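Local structure of N5-Carboxyaminoimidazole ribonucleotide synthetase (Staphylococcus aureus subsp. aureus, 3ORQ) at residues A[97-109]-A[243-255]. The protein catalyses the ATP-dependent conversion of 5-aminoimidazole ribonucleotide and bicarbonate to N5-carboxyaminoimidazole ribonucleotide, a step of purine biosynthesis. Sequence-based numbering, arbitrary orientation.
Sequences NIPQGYQAIQLLQ and KIIQSIHFIGTFT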
loop_
_atom_site.group_PDB
_atom_site.type_symbol
_atom_site.label_atom_id
_atom_site.label_comp_id
_atom_site.label_asym_id
_atom_site.label_seq_id
_atom_site.Cartn_x
_atom_site.Cartn_y
_atom_site.Cartn_z
ATOM N N ASN A 97 5.967 4.792 -25.865
ATOM C CA ASN A 97 4.578 4.490 -25.509
ATOM C C ASN A 97 4.083 5.319 -24.317
ATOM O O ASN A 97 4.496 5.075 -23.138
ATOM C CB ASN A 97 4.427 2.996 -25.238
ATOM C CG ASN A 97 3.031 2.626 -24.803
ATOM O OD1 ASN A 97 2.065 3.131 -25.349
ATOM N ND2 ASN A 97 2.919 1.762 -23.799
ATOM N N ILE A 98 3.232 6.295 -24.632
ATOM C CA ILE A 98 2.662 7.218 -23.645
ATOM C C ILE A 98 1.168 7.388 -23.975
ATOM O O ILE A 98 0.771 8.347 -24.645
ATOM C CB ILE A 98 3.353 8.605 -23.665
ATOM C CG1 ILE A 98 4.901 8.455 -23.750
ATOM C CG2 ILE A 98 2.951 9.490 -22.418
ATOM C CD1 ILE A 98 5.685 9.802 -23.579
ATOM N N PRO A 99 0.343 6.452 -23.516
ATOM C CA PRO A 99 -1.052 6.461 -23.888
ATOM C C PRO A 99 -1.751 7.742 -23.427
ATOM O O PRO A 99 -2.771 8.107 -23.989
ATOM C CB PRO A 99 -1.623 5.246 -23.168
ATOM C CG PRO A 99 -0.464 4.399 -22.838
ATOM C CD PRO A 99 0.689 5.312 -22.647
ATOM N N GLN A 100 -1.196 8.409 -22.415
ATOM C CA GLN A 100 -1.725 9.708 -21.965
ATOM C C GLN A 100 -1.597 10.838 -22.982
ATOM O O GLN A 100 -2.328 11.841 -22.890
ATOM C CB GLN A 100 -1.044 10.120 -20.648
ATOM C CG GLN A 100 -1.585 9.413 -19.436
ATOM C CD GLN A 100 -0.738 9.707 -18.210
ATOM O OE1 GLN A 100 0.421 9.283 -18.123
ATOM N NE2 GLN A 100 -1.300 10.475 -17.274
ATOM N N GLY A 101 -0.703 10.698 -23.969
ATOM C CA GLY A 101 -0.604 11.716 -25.059
ATOM C C GLY A 101 -0.032 13.010 -24.504
ATOM O O GLY A 101 0.532 13.017 -23.390
ATOM N N TYR A 102 -0.127 14.097 -25.261
ATOM C CA TYR A 102 0.402 15.396 -24.832
ATOM C C TYR A 102 -0.705 16.459 -24.770
ATOM O O TYR A 102 -0.491 17.549 -24.256
ATOM C CB TYR A 102 1.539 15.875 -25.759
ATOM C CG TYR A 102 1.045 16.157 -27.160
ATOM C CD1 TYR A 102 0.823 15.103 -28.061
ATOM C CD2 TYR A 102 0.720 17.453 -27.563
ATOM C CE1 TYR A 102 0.345 15.331 -29.340
ATOM C CE2 TYR A 102 0.233 17.694 -28.858
ATOM C CZ TYR A 102 0.045 16.621 -29.735
ATOM O OH TYR A 102 -0.439 16.832 -31.012
ATOM N N GLN A 103 -1.883 16.135 -25.271
ATOM C CA GLN A 103 -2.960 17.124 -25.342
ATOM C C GLN A 103 -3.391 17.579 -23.947
ATOM O O GLN A 103 -3.605 18.768 -23.714
ATOM C CB GLN A 103 -4.169 16.568 -26.123
ATOM C CG GLN A 103 -5.307 17.566 -26.276
ATOM C CD GLN A 103 -6.633 16.909 -26.649
ATOM O OE1 GLN A 103 -6.891 15.777 -26.257
ATOM N NE2 GLN A 103 -7.496 17.639 -27.374
ATOM N N ALA A 104 -3.569 16.620 -23.039
ATOM C CA ALA A 104 -4.040 16.949 -21.704
ATOM C C ALA A 104 -3.090 17.972 -21.124
ATOM O O ALA A 104 -3.512 19.048 -20.696
ATOM C CB ALA A 104 -4.105 15.703 -20.821
ATOM N N ILE A 105 -1.797 17.650 -21.146
ATOM C CA ILE A 105 -0.782 18.516 -20.580
ATOM C C ILE A 105 -0.741 19.855 -21.248
ATOM O O ILE A 105 -0.796 20.847 -20.555
ATOM C CB ILE A 105 0.620 17.905 -20.647
ATOM C CG1 ILE A 105 0.740 16.732 -19.673
ATOM C CG2 ILE A 105 1.668 18.976 -20.356
ATOM C CD1 ILE A 105 0.864 17.106 -18.190
ATOM N N GLN A 106 -0.629 19.886 -22.576
ATOM C CA GLN A 106 -0.552 21.146 -23.336
ATOM C C GLN A 106 -1.639 22.124 -22.911
ATOM O O GLN A 106 -1.407 23.308 -22.672
ATOM C CB GLN A 106 -0.700 20.865 -24.845
ATOM C CG GLN A 106 -0.859 22.119 -25.748
ATOM C CD GLN A 106 -1.421 21.792 -27.155
ATOM O OE1 GLN A 106 -1.352 20.649 -27.635
ATOM N NE2 GLN A 106 -1.980 22.804 -27.811
ATOM N N LEU A 107 -2.844 21.590 -22.837
ATOM C CA LEU A 107 -4.033 22.377 -22.749
ATOM C C LEU A 107 -4.296 22.771 -21.290
ATOM O O LEU A 107 -4.720 23.893 -21.021
ATOM C CB LEU A 107 -5.138 21.544 -23.352
ATOM C CG LEU A 107 -6.505 22.111 -23.596
ATOM C CD1 LEU A 107 -7.264 21.177 -24.544
ATOM C CD2 LEU A 107 -7.183 22.226 -22.228
ATOM N N LEU A 108 -3.991 21.873 -20.343
ATOM C CA LEU A 108 -4.210 22.177 -18.932
ATOM C C LEU A 108 -3.085 22.927 -18.217
ATOM O O LEU A 108 -3.266 23.336 -17.086
ATOM C CB LEU A 108 -4.610 20.917 -18.146
ATOM C CG LEU A 108 -5.819 20.208 -18.772
ATOM C CD1 LEU A 108 -6.010 18.825 -18.167
ATOM C CD2 LEU A 108 -7.100 21.069 -18.738
ATOM N N GLN A 109 -1.938 23.095 -18.875
ATOM C CA GLN A 109 -0.782 23.825 -18.325
ATOM C C GLN A 109 -1.144 25.280 -18.144
ATOM O O GLN A 109 -0.720 25.949 -17.199
ATOM C CB GLN A 109 0.368 23.814 -19.329
ATOM C CG GLN A 109 1.393 22.765 -19.122
ATOM C CD GLN A 109 2.445 22.778 -20.211
ATOM O OE1 GLN A 109 3.538 22.234 -20.021
ATOM N NE2 GLN A 109 2.126 23.385 -21.365
ATOM N N LYS A 243 -18.720 15.613 -20.598
ATOM C CA LYS A 243 -18.486 16.679 -21.582
ATOM C C LYS A 243 -16.992 16.882 -21.783
ATOM O O LYS A 243 -16.514 16.990 -22.919
ATOM C CB LYS A 243 -19.140 17.991 -21.155
ATOM C CG LYS A 243 -20.650 18.065 -21.429
ATOM C CD LYS A 243 -21.287 19.192 -20.609
ATOM C CE LYS A 243 -22.778 19.364 -20.949
ATOM N NZ LYS A 243 -23.696 18.365 -20.320
ATOM N N ILE A 244 -16.243 16.898 -20.678
ATOM C CA ILE A 244 -14.822 17.223 -20.742
ATOM C C ILE A 244 -14.048 16.205 -21.557
ATOM O O ILE A 244 -13.100 16.545 -22.267
ATOM C CB ILE A 244 -14.218 17.298 -19.326
ATOM C CG1 ILE A 244 -14.876 18.421 -18.533
ATOM C CG2 ILE A 244 -12.693 17.402 -19.381
ATOM C CD1 ILE A 244 -14.395 18.529 -17.072
ATOM N N ILE A 245 -14.448 14.953 -21.423
ATOM C CA ILE A 245 -13.810 13.808 -22.068
ATOM C C ILE A 245 -14.003 13.759 -23.599
ATOM O O ILE A 245 -13.266 13.094 -24.316
ATOM C CB ILE A 245 -14.354 12.523 -21.366
ATOM C CG1 ILE A 245 -13.363 12.046 -20.311
ATOM C CG2 ILE A 245 -14.754 11.389 -22.319
ATOM C CD1 ILE A 245 -13.279 12.934 -19.138
ATOM N N GLN A 246 -14.990 14.460 -24.118
ATOM C CA GLN A 246 -15.097 14.579 -25.591
ATOM C C GLN A 246 -14.159 15.615 -26.186
ATOM O O GLN A 246 -14.030 15.698 -27.404
ATOM C CB GLN A 246 -16.523 14.874 -26.065
ATOM C CG GLN A 246 -17.383 13.627 -26.210
ATOM C CD GLN A 246 -18.278 13.421 -24.995
ATOM O OE1 GLN A 246 -19.184 14.237 -24.720
ATOM N NE2 GLN A 246 -18.034 12.318 -24.254
ATOM N N SER A 247 -13.541 16.422 -25.342
ATOM C CA SER A 247 -12.689 17.483 -25.852
ATOM C C SER A 247 -11.209 17.302 -25.545
ATOM O O SER A 247 -10.370 17.929 -26.222
ATOM C CB SER A 247 -13.186 18.862 -25.373
ATOM O OG SER A 247 -14.445 19.174 -25.981
ATOM N N ILE A 248 -10.893 16.480 -24.524
ATOM C CA ILE A 248 -9.510 16.274 -24.060
ATOM C C ILE A 248 -9.289 14.801 -23.815
ATOM O O ILE A 248 -10.109 14.143 -23.162
ATOM C CB ILE A 248 -9.247 16.936 -22.710
ATOM C CG1 ILE A 248 -9.541 18.429 -22.750
ATOM C CG2 ILE A 248 -7.828 16.719 -22.274
ATOM C CD1 ILE A 248 -9.335 19.128 -21.399
ATOM N N HIS A 249 -8.214 14.265 -24.365
ATOM C CA HIS A 249 -7.925 12.864 -24.189
ATOM C C HIS A 249 -7.295 12.620 -22.811
ATOM O O HIS A 249 -6.231 13.156 -22.508
ATOM C CB HIS A 249 -6.978 12.385 -25.279
ATOM C CG HIS A 249 -6.568 10.948 -25.134
ATOM N ND1 HIS A 249 -7.457 9.903 -25.290
ATOM C CD2 HIS A 249 -5.370 10.383 -24.840
ATOM C CE1 HIS A 249 -6.820 8.756 -25.120
ATOM N NE2 HIS A 249 -5.553 9.019 -24.844
ATOM N N PHE A 250 -7.946 11.794 -22.001
ATOM C CA PHE A 250 -7.377 11.310 -20.737
ATOM C C PHE A 250 -7.173 9.816 -20.723
ATOM O O PHE A 250 -8.088 9.067 -21.061
ATOM C CB PHE A 250 -8.324 11.672 -19.598
ATOM C CG PHE A 250 -8.365 13.139 -19.293
ATOM C CD1 PHE A 250 -7.264 13.767 -18.672
ATOM C CD2 PHE A 250 -9.465 13.902 -19.677
ATOM C CE1 PHE A 250 -7.296 15.135 -18.387
ATOM C CE2 PHE A 250 -9.500 15.270 -19.413
ATOM C CZ PHE A 250 -8.441 15.891 -18.774
ATOM N N ILE A 251 -5.985 9.371 -20.331
ATOM C CA ILE A 251 -5.755 7.993 -19.892
ATOM C C ILE A 251 -5.108 8.063 -18.493
ATOM O O ILE A 251 -4.433 9.040 -18.168
ATOM C CB ILE A 251 -4.842 7.215 -20.854
ATOM C CG1 ILE A 251 -5.590 6.899 -22.169
ATOM C CG2 ILE A 251 -4.369 5.914 -20.192
ATOM C CD1 ILE A 251 -6.885 6.119 -21.969
ATOM N N GLY A 252 -5.374 7.049 -17.666
ATOM C CA GLY A 252 -4.967 7.022 -16.265
ATOM C C GLY A 252 -5.888 7.899 -15.399
ATOM O O GLY A 252 -6.997 8.258 -15.788
ATOM N N THR A 253 -5.414 8.284 -14.227
ATOM C CA THR A 253 -6.243 9.053 -13.312
ATOM C C THR A 253 -6.146 10.548 -13.592
ATOM O O THR A 253 -5.048 11.076 -13.831
ATOM C CB THR A 253 -5.842 8.703 -11.861
ATOM O OG1 THR A 253 -6.250 7.344 -11.637
ATOM C CG2 THR A 253 -6.511 9.630 -10.814
ATOM N N PHE A 254 -7.290 11.228 -13.574
ATOM C CA PHE A 254 -7.300 12.710 -13.583
ATOM C C PHE A 254 -8.365 13.165 -12.603
ATOM O O PHE A 254 -9.185 12.363 -12.161
ATOM C CB PHE A 254 -7.535 13.265 -14.995
ATOM C CG PHE A 254 -8.847 12.866 -15.594
ATOM C CD1 PHE A 254 -9.029 11.597 -16.131
ATOM C CD2 PHE A 254 -9.900 13.747 -15.607
ATOM C CE1 PHE A 254 -10.263 11.200 -16.675
ATOM C CE2 PHE A 254 -11.156 13.362 -16.155
ATOM C CZ PHE A 254 -11.325 12.085 -16.687
ATOM N N THR A 255 -8.322 14.425 -12.211
ATOM C CA THR A 255 -9.263 14.926 -11.217
ATOM C C THR A 255 -9.856 16.276 -11.654
ATOM O O THR A 255 -9.143 17.167 -12.071
ATOM C CB THR A 255 -8.574 15.110 -9.839
ATOM O OG1 THR A 255 -7.974 13.882 -9.436
ATOM C CG2 THR A 255 -9.582 15.575 -8.758
HETATM O O HOH W 1 -4.242 11.962 -20.759
HETATM O O HOH W 2 -4.538 11.278 -16.413
HETATM O O HOH W 3 -3.755 13.975 -23.764
#
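The carbonyl oxygen of H249 has two waters at 2.9 Å from its O atom, both also close to Q100 O. The one that takes the N-H of I251 donates to both carbonyls; the other takes that of A104 (2.7 Å from water to A104 N), so the start of helix 103-109 and the chain leading into strand 252-261 are joined through solvent at their backbones. Direct bonds flank this bridge. H249 N donates to Q103 OE1 (2.8 Å, 162° at the hydrogen), a reach made possible by an extended glutamine chain with CG anti to its own N (chi1 -178°). The imidazole turns its edge to P99, and NE2 donates to P99 O at 3.0 Å almost within the ring plane, a somewhat bent bond (143°). Q100 lays its CG against I251 O, while its OE1 is bonded to T78 of strand 76-79. Farther along the helix the contact becomes apolar: I248 puts CG2 on A104 and CD1 against the CD2 methyls of both L107 and L108 (3.9 Å to the former), and L108 CD1 meets the edge of F250 at CZ (3.9 Å). One face of the F250 ring lies against F254. No bound ligand touches this buried seam, which packs the preATP-grasp domain onto the central ATP-grasp domain, an interdomain junction of the ATP-grasp fold in the PurK/PurT family.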